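Local coordinates for protein nicotinate phosphoribosyltransferase (Vibrio cholerae, PDB 4HL7) that probably catalyses ATP-driven formation of nicotinate mononucleotide from nicotinate and phosphoribosyl diphosphate, a step in NAD biosynthesis, at residues A[234-238]-A[250-255]; A[26-31]-A[125-130]. One frame throughout, in Å; residues are numbered along the deposited sequence.

Contact 1 (A[234-238]-A[250-255])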
ATOM      1  N   TRP A 234       4.858   5.944  -7.690  1.00 13.07           N
ATOM      2  CA  TRP A 234       5.881   6.965  -7.890  1.00 14.99           C
ATOM      3  C   TRP A 234       6.801   6.547  -9.056  1.00 14.49           C
ATOM      4  O   TRP A 234       7.105   7.308  -9.996  1.00 14.17           O
ATOM      5  CB  TRP A 234       6.663   7.090  -6.579  1.00 14.15           C
ATOM      6  CG  TRP A 234       7.839   8.023  -6.627  1.00 14.79           C
ATOM      7  CD1 TRP A 234       9.187   7.694  -6.524  1.00 14.78           C
ATOM      8  CD2 TRP A 234       7.796   9.472  -6.755  1.00 16.54           C
ATOM      9  NE1 TRP A 234       9.976   8.842  -6.531  1.00 13.34           N
ATOM     10  CE2 TRP A 234       9.184   9.941  -6.695  1.00 13.99           C
ATOM     11  CE3 TRP A 234       6.769  10.411  -6.889  1.00 17.48           C
ATOM     12  CZ2 TRP A 234       9.510  11.283  -6.759  1.00 14.19           C
ATOM     13  CZ3 TRP A 234       7.109  11.788  -6.984  1.00 15.94           C
ATOM     14  CH2 TRP A 234       8.442  12.212  -6.882  1.00 14.66           C
ATOM     15  N   PHE A 235       7.167   5.268  -9.064  1.00 14.60           N
ATOM     16  CA  PHE A 235       8.059   4.772 -10.168  1.00 14.75           C
ATOM     17  C   PHE A 235       7.308   4.669 -11.504  1.00 14.05           C
ATOM     18  O   PHE A 235       7.856   4.961 -12.605  1.00 14.24           O
ATOM     19  CB  PHE A 235       8.583   3.406  -9.739  1.00 14.79           C
ATOM     20  CG  PHE A 235       9.401   3.494  -8.477  1.00 17.78           C
ATOM     21  CD1 PHE A 235       8.809   3.356  -7.237  1.00 18.19           C
ATOM     22  CD2 PHE A 235      10.729   3.843  -8.531  1.00 17.01           C
ATOM     23  CE1 PHE A 235       9.564   3.534  -6.073  1.00 19.23           C
ATOM     24  CE2 PHE A 235      11.476   4.042  -7.355  1.00 19.13           C
ATOM     25  CZ  PHE A 235      10.883   3.865  -6.135  1.00 20.87           C
HETATM   26  N   MSE A 236       6.037   4.255 -11.416  1.00 14.36           N
HETATM   27  CA  MSE A 236       5.228   4.082 -12.643  1.00 14.31           C
HETATM   28  C   MSE A 236       4.973   5.451 -13.254  1.00 14.34           C
HETATM   29  O   MSE A 236       5.102   5.612 -14.450  1.00 13.37           O
HETATM   30  CB  MSE A 236       3.863   3.454 -12.217  1.00 13.86           C
HETATM   31  CG  MSE A 236       4.080   1.971 -11.889  1.00 13.72           C
HETATM   32 SE   MSE A 236       2.468   1.344 -10.904  1.00 21.10          SE
HETATM   33  CE  MSE A 236       1.356   1.119 -12.503  1.00 18.63           C
ATOM     34  N   GLY A 237       4.612   6.455 -12.425  1.00 15.45           N
ATOM     35  CA  GLY A 237       4.357   7.810 -12.983  1.00 13.83           C
ATOM     36  C   GLY A 237       5.564   8.326 -13.775  1.00 14.64           C
ATOM     37  O   GLY A 237       5.422   9.005 -14.784  1.00 14.80           O
ATOM     38  N   HIS A 238       6.773   8.033 -13.298  1.00 11.63           N
ATOM     39  CA  HIS A 238       7.985   8.459 -14.043  1.00 14.03           C
ATOM     40  C   HIS A 238       8.122   7.906 -15.425  1.00 13.37           C
ATOM     41  O   HIS A 238       8.864   8.452 -16.243  1.00 13.58           O
ATOM     42  CB  HIS A 238       9.264   8.269 -13.201  1.00 12.19           C
ATOM     43  CG  HIS A 238       9.434   9.363 -12.161  1.00 13.13           C
ATOM     44  ND1 HIS A 238       8.759   9.351 -10.994  1.00 14.96           N
ATOM     45  CD2 HIS A 238      10.090  10.600 -12.219  1.00 14.53           C
ATOM     46  CE1 HIS A 238       9.040  10.485 -10.288  1.00 13.05           C
ATOM     47  NE2 HIS A 238       9.858  11.247 -11.037  1.00 14.22           N
ATOM     48  N   VAL A 250      15.381   7.799 -12.163  1.00 14.06           N
ATOM     49  CA  VAL A 250      15.012   9.190 -11.828  1.00 15.22           C
ATOM     50  C   VAL A 250      14.077   9.220 -10.617  1.00 13.49           C
ATOM     51  O   VAL A 250      14.209  10.072  -9.727  1.00 14.92           O
ATOM     52  CB  VAL A 250      14.388   9.938 -13.025  1.00 17.56           C
ATOM     53  CG1 VAL A 250      13.725  11.226 -12.540  1.00 16.82           C
ATOM     54  CG2 VAL A 250      15.466  10.150 -14.133  1.00 16.78           C
ATOM     55  N   ALA A 251      13.131   8.265 -10.563  1.00 14.21           N
ATOM     56  CA  ALA A 251      12.193   8.234  -9.434  1.00 15.81           C
ATOM     57  C   ALA A 251      12.985   7.969  -8.144  1.00 14.63           C
ATOM     58  O   ALA A 251      12.727   8.599  -7.088  1.00 13.22           O
ATOM     59  CB  ALA A 251      11.143   7.148  -9.650  1.00 16.18           C
ATOM     60  N   LEU A 252      13.976   7.038  -8.205  1.00 13.31           N
ATOM     61  CA  LEU A 252      14.833   6.855  -6.986  1.00 14.12           C
ATOM     62  C   LEU A 252      15.575   8.147  -6.566  1.00 14.21           C
ATOM     63  O   LEU A 252      15.590   8.503  -5.376  1.00 15.40           O
ATOM     64  CB  LEU A 252      15.853   5.694  -7.149  1.00 13.49           C
ATOM     65  CG  LEU A 252      15.267   4.257  -7.338  1.00 14.10           C
ATOM     66  CD1 LEU A 252      16.319   3.359  -7.920  1.00 13.69           C
ATOM     67  CD2 LEU A 252      14.835   3.771  -5.934  1.00 12.85           C
ATOM     68  N   GLU A 253      16.193   8.831  -7.517  1.00 13.74           N
ATOM     69  CA  GLU A 253      16.913  10.042  -7.225  1.00 14.21           C
ATOM     70  C   GLU A 253      16.002  11.132  -6.686  1.00 14.44           C
ATOM     71  O   GLU A 253      16.360  11.849  -5.757  1.00 14.69           O
ATOM     72  CB  GLU A 253      17.636  10.509  -8.523  1.00 15.39           C
ATOM     73  CG  GLU A 253      18.714   9.486  -8.897  1.00 17.52           C
ATOM     74  CD  GLU A 253      19.352   9.835 -10.220  1.00 27.56           C
ATOM     75  OE1 GLU A 253      18.662  10.427 -11.040  1.00 27.54           O
ATOM     76  OE2 GLU A 253      20.523   9.503 -10.419  1.00 24.14           O
ATOM     77  N   ARG A 254      14.831  11.290  -7.283  1.00 14.76           N
ATOM     78  CA  ARG A 254      13.977  12.422  -6.946  1.00 16.20           C
ATOM     79  C   ARG A 254      13.307  12.233  -5.589  1.00 16.26           C
ATOM     80  O   ARG A 254      12.949  13.202  -4.954  1.00 16.43           O
ATOM     81  CB  ARG A 254      12.919  12.624  -8.011  1.00 17.20           C
ATOM     82  CG  ARG A 254      13.573  13.269  -9.237  1.00 25.42           C
ATOM     83  CD  ARG A 254      12.657  14.217  -9.966  1.00 27.11           C
ATOM     84  NE  ARG A 254      13.398  15.420 -10.388  1.00 32.08           N
ATOM     85  CZ  ARG A 254      12.841  16.459 -10.988  1.00 34.16           C
ATOM     86  NH1 ARG A 254      11.544  16.426 -11.279  1.00 30.25           N
ATOM     87  NH2 ARG A 254      13.585  17.520 -11.336  1.00 34.76           N
ATOM     88  N   TRP A 255      13.132  10.994  -5.134  1.00 13.88           N
ATOM     89  CA  TRP A 255      12.631  10.814  -3.760  1.00 14.95           C
ATOM     90  C   TRP A 255      13.599  11.465  -2.767  1.00 15.31           C
ATOM     91  O   TRP A 255      13.210  12.121  -1.815  1.00 15.50           O
ATOM     92  CB  TRP A 255      12.463   9.315  -3.422  1.00 15.30           C
ATOM     93  CG  TRP A 255      11.804   9.101  -2.082  1.00 15.67           C
ATOM     94  CD1 TRP A 255      12.389   8.815  -0.839  1.00 18.47           C
ATOM     95  CD2 TRP A 255      10.389   9.291  -1.798  1.00 17.80           C
ATOM     96  NE1 TRP A 255      11.392   8.765   0.164  1.00 20.76           N
ATOM     97  CE2 TRP A 255      10.184   8.992  -0.387  1.00 19.43           C
ATOM     98  CE3 TRP A 255       9.295   9.629  -2.575  1.00 19.67           C
ATOM     99  CZ2 TRP A 255       8.920   9.069   0.209  1.00 22.33           C
ATOM    100  CZ3 TRP A 255       8.029   9.669  -1.961  1.00 20.60           C
ATOM    101  CH2 TRP A 255       7.863   9.383  -0.613  1.00 22.05           C
TER

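Contact 2 (A[26-31]-A[125-130])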
HETATM    1  N   MSE A  26       4.239  11.145  -0.332  1.00 14.37           N
HETATM    2  CA  MSE A  26       4.387  11.237  -1.756  1.00 15.01           C
HETATM    3  C   MSE A  26       3.656  12.474  -2.247  1.00 15.36           C
HETATM    4  O   MSE A  26       4.116  13.126  -3.177  1.00 14.57           O
HETATM    5  CB  MSE A  26       3.825   9.956  -2.387  1.00 15.81           C
HETATM    6  CG  MSE A  26       4.240   9.803  -3.799  1.00 20.95           C
HETATM    7 SE   MSE A  26       3.721   7.915  -4.195  1.00 32.35          SE
HETATM    8  CE  MSE A  26       4.085   6.851  -3.014  1.00 15.48           C
HETATM    9  N   MSE A  27       2.569  12.868  -1.589  1.00 15.23           N
HETATM   10  CA  MSE A  27       1.923  14.134  -2.010  1.00 14.63           C
HETATM   11  C   MSE A  27       2.865  15.316  -1.891  1.00 14.59           C
HETATM   12  O   MSE A  27       2.845  16.249  -2.721  1.00 15.91           O
HETATM   13  CB  MSE A  27       0.679  14.349  -1.127  1.00 14.48           C
HETATM   14  CG  MSE A  27      -0.117  15.573  -1.648  1.00 17.74           C
HETATM   15 SE   MSE A  27      -1.654  15.748  -0.411  1.00 22.28          SE
HETATM   16  CE  MSE A  27      -2.563  17.371  -1.026  1.00 21.28           C
ATOM     17  N   GLN A  28       3.685  15.339  -0.845  1.00 16.43           N
ATOM     18  CA  GLN A  28       4.723  16.383  -0.774  1.00 17.57           C
ATOM     19  C   GLN A  28       5.668  16.352  -1.936  1.00 17.33           C
ATOM     20  O   GLN A  28       6.034  17.440  -2.490  1.00 16.80           O
ATOM     21  CB  GLN A  28       5.516  16.411   0.551  1.00 18.74           C
ATOM     22  CG  GLN A  28       6.780  17.292   0.369  1.00 22.63           C
ATOM     23  CD  GLN A  28       7.412  17.664   1.649  1.00 25.96           C
ATOM     24  OE1 GLN A  28       6.773  18.286   2.511  1.00 31.89           O
ATOM     25  NE2 GLN A  28       8.662  17.258   1.828  1.00 30.08           N
ATOM     26  N   ALA A  29       6.118  15.159  -2.344  1.00 16.27           N
ATOM     27  CA  ALA A  29       7.109  15.102  -3.425  1.00 16.26           C
ATOM     28  C   ALA A  29       6.482  15.532  -4.744  1.00 17.03           C
ATOM     29  O   ALA A  29       7.076  16.233  -5.570  1.00 15.28           O
ATOM     30  CB  ALA A  29       7.698  13.683  -3.567  1.00 16.45           C
ATOM     31  N   ILE A  30       5.226  15.174  -4.908  1.00 14.92           N
ATOM     32  CA  ILE A  30       4.457  15.526  -6.155  1.00 15.03           C
ATOM     33  C   ILE A  30       4.182  17.049  -6.119  1.00 15.58           C
ATOM     34  O   ILE A  30       4.304  17.754  -7.164  1.00 15.11           O
ATOM     35  CB  ILE A  30       3.120  14.741  -6.213  1.00 15.17           C
ATOM     36  CG1 ILE A  30       3.439  13.253  -6.436  1.00 16.69           C
ATOM     37  CG2 ILE A  30       2.202  15.240  -7.376  1.00 16.99           C
ATOM     38  CD1 ILE A  30       2.281  12.350  -6.002  1.00 15.58           C
ATOM     39  N   HIS A  31       3.838  17.563  -4.953  1.00 15.79           N
ATOM     40  CA  HIS A  31       3.624  19.037  -4.759  1.00 17.63           C
ATOM     41  C   HIS A  31       4.866  19.801  -5.202  1.00 18.11           C
ATOM     42  O   HIS A  31       4.776  20.823  -5.890  1.00 17.59           O
ATOM     43  CB  HIS A  31       3.257  19.293  -3.280  1.00 17.37           C
ATOM     44  CG  HIS A  31       3.336  20.704  -2.837  1.00 19.58           C
ATOM     45  ND1 HIS A  31       2.272  21.543  -2.882  1.00 19.80           N
ATOM     46  CD2 HIS A  31       4.379  21.421  -2.221  1.00 19.04           C
ATOM     47  CE1 HIS A  31       2.622  22.743  -2.363  1.00 21.47           C
ATOM     48  NE2 HIS A  31       3.908  22.664  -1.960  1.00 23.02           N
ATOM     49  N   TRP A 125      -2.283  14.857  -9.945  1.00 13.36           N
ATOM     50  CA  TRP A 125      -1.670  13.839  -9.095  1.00 13.80           C
ATOM     51  C   TRP A 125      -1.649  14.302  -7.658  1.00 15.12           C
ATOM     52  O   TRP A 125      -2.034  13.545  -6.755  1.00 14.55           O
ATOM     53  CB  TRP A 125      -0.267  13.568  -9.655  1.00 13.42           C
ATOM     54  CG  TRP A 125       0.345  12.286  -9.211  1.00 13.81           C
ATOM     55  CD1 TRP A 125      -0.244  11.212  -8.511  1.00 13.54           C
ATOM     56  CD2 TRP A 125       1.709  11.862  -9.503  1.00 14.23           C
ATOM     57  NE1 TRP A 125       0.701  10.172  -8.352  1.00 15.20           N
ATOM     58  CE2 TRP A 125       1.866  10.513  -8.939  1.00 15.37           C
ATOM     59  CE3 TRP A 125       2.778  12.448 -10.163  1.00 15.87           C
ATOM     60  CZ2 TRP A 125       3.076   9.823  -9.019  1.00 15.10           C
ATOM     61  CZ3 TRP A 125       3.999  11.715 -10.270  1.00 14.34           C
ATOM     62  CH2 TRP A 125       4.132  10.452  -9.700  1.00 16.96           C
ATOM     63  N   ARG A 126      -1.297  15.588  -7.415  1.00 14.27           N
ATOM     64  CA  ARG A 126      -1.275  16.079  -6.031  1.00 15.03           C
ATOM     65  C   ARG A 126      -2.691  16.037  -5.368  1.00 16.15           C
ATOM     66  O   ARG A 126      -2.816  15.721  -4.222  1.00 17.89           O
ATOM     67  CB  ARG A 126      -0.756  17.500  -5.998  1.00 17.97           C
ATOM     68  CG  ARG A 126      -0.595  18.097  -4.579  1.00 22.30           C
ATOM     69  CD  ARG A 126      -0.783  19.621  -4.658  1.00 24.73           C
ATOM     70  NE  ARG A 126      -0.490  20.265  -3.378  1.00 26.94           N
ATOM     71  CZ  ARG A 126      -1.388  20.681  -2.502  1.00 26.55           C
ATOM     72  NH1 ARG A 126      -2.695  20.623  -2.758  1.00 23.14           N
ATOM     73  NH2 ARG A 126      -0.952  21.213  -1.379  1.00 25.18           N
ATOM     74  N   ASP A 127      -3.719  16.348  -6.109  1.00 15.44           N
ATOM     75  CA  ASP A 127      -5.050  16.456  -5.551  1.00 16.99           C
ATOM     76  C   ASP A 127      -5.829  15.142  -5.456  1.00 15.95           C
ATOM     77  O   ASP A 127      -6.874  15.077  -4.746  1.00 17.67           O
ATOM     78  CB  ASP A 127      -5.805  17.501  -6.278  1.00 18.99           C
ATOM     79  CG  ASP A 127      -5.146  18.912  -6.064  1.00 22.46           C
ATOM     80  OD1 ASP A 127      -5.515  19.790  -6.761  1.00 24.55           O
ATOM     81  OD2 ASP A 127      -4.225  19.045  -5.218  1.00 26.69           O
ATOM     82  N   THR A 128      -5.306  14.117  -6.111  1.00 14.95           N
ATOM     83  CA  THR A 128      -6.019  12.801  -6.155  1.00 14.64           C
ATOM     84  C   THR A 128      -5.257  11.694  -5.430  1.00 14.43           C
ATOM     85  O   THR A 128      -5.833  10.621  -5.195  1.00 14.13           O
ATOM     86  CB  THR A 128      -6.383  12.336  -7.571  1.00 14.91           C
ATOM     87  OG1 THR A 128      -5.212  12.142  -8.370  1.00 15.37           O
ATOM     88  CG2 THR A 128      -7.377  13.331  -8.276  1.00 15.34           C
ATOM     89  N   ILE A 129      -3.978  11.939  -5.130  1.00 14.75           N
ATOM     90  CA  ILE A 129      -3.153  10.853  -4.566  1.00 16.73           C
ATOM     91  C   ILE A 129      -3.708  10.331  -3.217  1.00 16.74           C
ATOM     92  O   ILE A 129      -3.582   9.158  -2.905  1.00 17.94           O
ATOM     93  CB  ILE A 129      -1.647  11.210  -4.465  1.00 17.46           C
ATOM     94  CG1 ILE A 129      -0.862   9.973  -3.941  1.00 19.12           C
ATOM     95  CG2 ILE A 129      -1.425  12.366  -3.535  1.00 18.11           C
ATOM     96  CD1 ILE A 129       0.577   9.972  -4.278  1.00 18.81           C
ATOM     97  N   LEU A 130      -4.341  11.201  -2.429  1.00 16.35           N
ATOM     98  CA  LEU A 130      -4.869  10.740  -1.157  1.00 17.47           C
ATOM     99  C   LEU A 130      -6.108   9.834  -1.228  1.00 17.48           C
ATOM    100  O   LEU A 130      -6.444   9.212  -0.217  1.00 18.06           O
ATOM    101  CB  LEU A 130      -5.132  11.906  -0.193  1.00 17.19           C
ATOM    102  CG  LEU A 130      -3.942  12.819   0.129  1.00 18.11           C
ATOM    103  CD1 LEU A 130      -4.365  13.825   1.192  1.00 19.90           C
ATOM    104  CD2 LEU A 130      -2.705  12.018   0.541  1.00 18.00           C
TER

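Contact 1 (A[234-238]-A[250-255])
W234 reaches across to A251, R254 and W255. Its CG lies anti to the backbone N (chi1 175°), which sends the indole toward helix 247-258. CB packs on M26 of helix 21-33. Past CG, CD1 lies on A251 CB at 3.7 Å. NE1 donates to A251 O at 2.8 Å. It approaches from above the carbonyl plane, while W255 N, the helical donor, comes from the opposite face. Two N-H groups grip this oxygen of buried A251. Beyond NE1, CE2 lies 4.1 Å from W255 CE3. The edge of W255 points at the face of W234 in a T-shaped pair, planes at 74°. H238 CE1 lies over the other face of the indole. CZ2 meets R254 CB at 3.9 Å.

The two helices are consecutive in the barrel-type domain of the NAPRTase family. The axes of 234-238 and 250-255 make an angle of 123° between their N-to-C directions. The second leads toward strand 265-267, an outermost strand of the parallel sheet.

A251 CB meets three rings. Besides W234 CD1, it lies over the face of H238 in a CH-pi contact and touches F235 CD2 at 3.5 Å. L252 CD2 meets the edge of F235, 3.7 Å from CE2. H238 ND1 donates almost straight to W234 O at 2.8 Å, in the ring plane, which fixes the ring's rotation. Its NE2 is bonded to Y34 OH, a partner shared with R254 NH1.

Contact 2 (A[26-31]-A[125-130])
M26 and M27, both selenomethionines, begin the contact of helix 21-33 with the short helix 125-128 and the residues that follow it. M26 uses its CG, which lies 3.7 Å from I129 CD1. The two side chains cross at about a right angle.

M27 runs out fully extended, and its atoms meet different partners in turn. CB packs on I129 CG2. SE sits 3.7 Å from L130 CD1. CE ends over one face of the R126 guanidinium, 3.7 Å from NH1 and offset toward the rim. It also packs against R126 O.

One turn on, I30 points at the 125-128 helix. Its CD1 stands over the five-membered ring of W125, 3.4 Å from the centroid and 7° off the normal. This is a clear CH-pi contact over the face. The same methyl lies 3.4 Å from I129 CD1, which is tight for two carbons. The CG2 branch instead reaches the backbone, 3.5 Å from R126 N.

H31 closes the segment. It lies alongside R126 and points the same way. R126 NE donates to H31 ND1 at 3.1 Å, close to the plane of the imidazole, with an N-H...N angle of 155°. The arginine, extended from CG to NE, also forms a salt bridge from NH1 to D127 OD2 at 3.3 Å. The bonds from NE and NH1 fix the rotation of the guanidinium, with the M27 methyl over one face.

The contact joins two parts of the N-terminal domain that are far apart in sequence. Helix 87-93 flanks it through F89 and L93 against M27. Strand 38-46 packs on W125 through V39 and Y41. Helix 232-241 lies against M26, A29 and I129.

How the contacts relate
Contact 1 lies in the barrel-type part of the NAPRTase fold and contact 2 in the N-terminal part. They touch each other, consistent with an interface between the two parts. Their centres lie about 13 Å apart. W234 bridges them. Its CB is 3.9 Å from M26 SE, its CE3 3.9 Å from W125 CH2, and its CH2 3.7 Å from A29 CB. W255 CZ3 adds a contact of 4.0 Å to M26 CA. E233, the residue before W234, accepts from W125 NE1. H232, one residue earlier, begins helix 232-241 and is the predicted phosphohistidine, not phosphorylated here. Contact 1 begins two residues after H232.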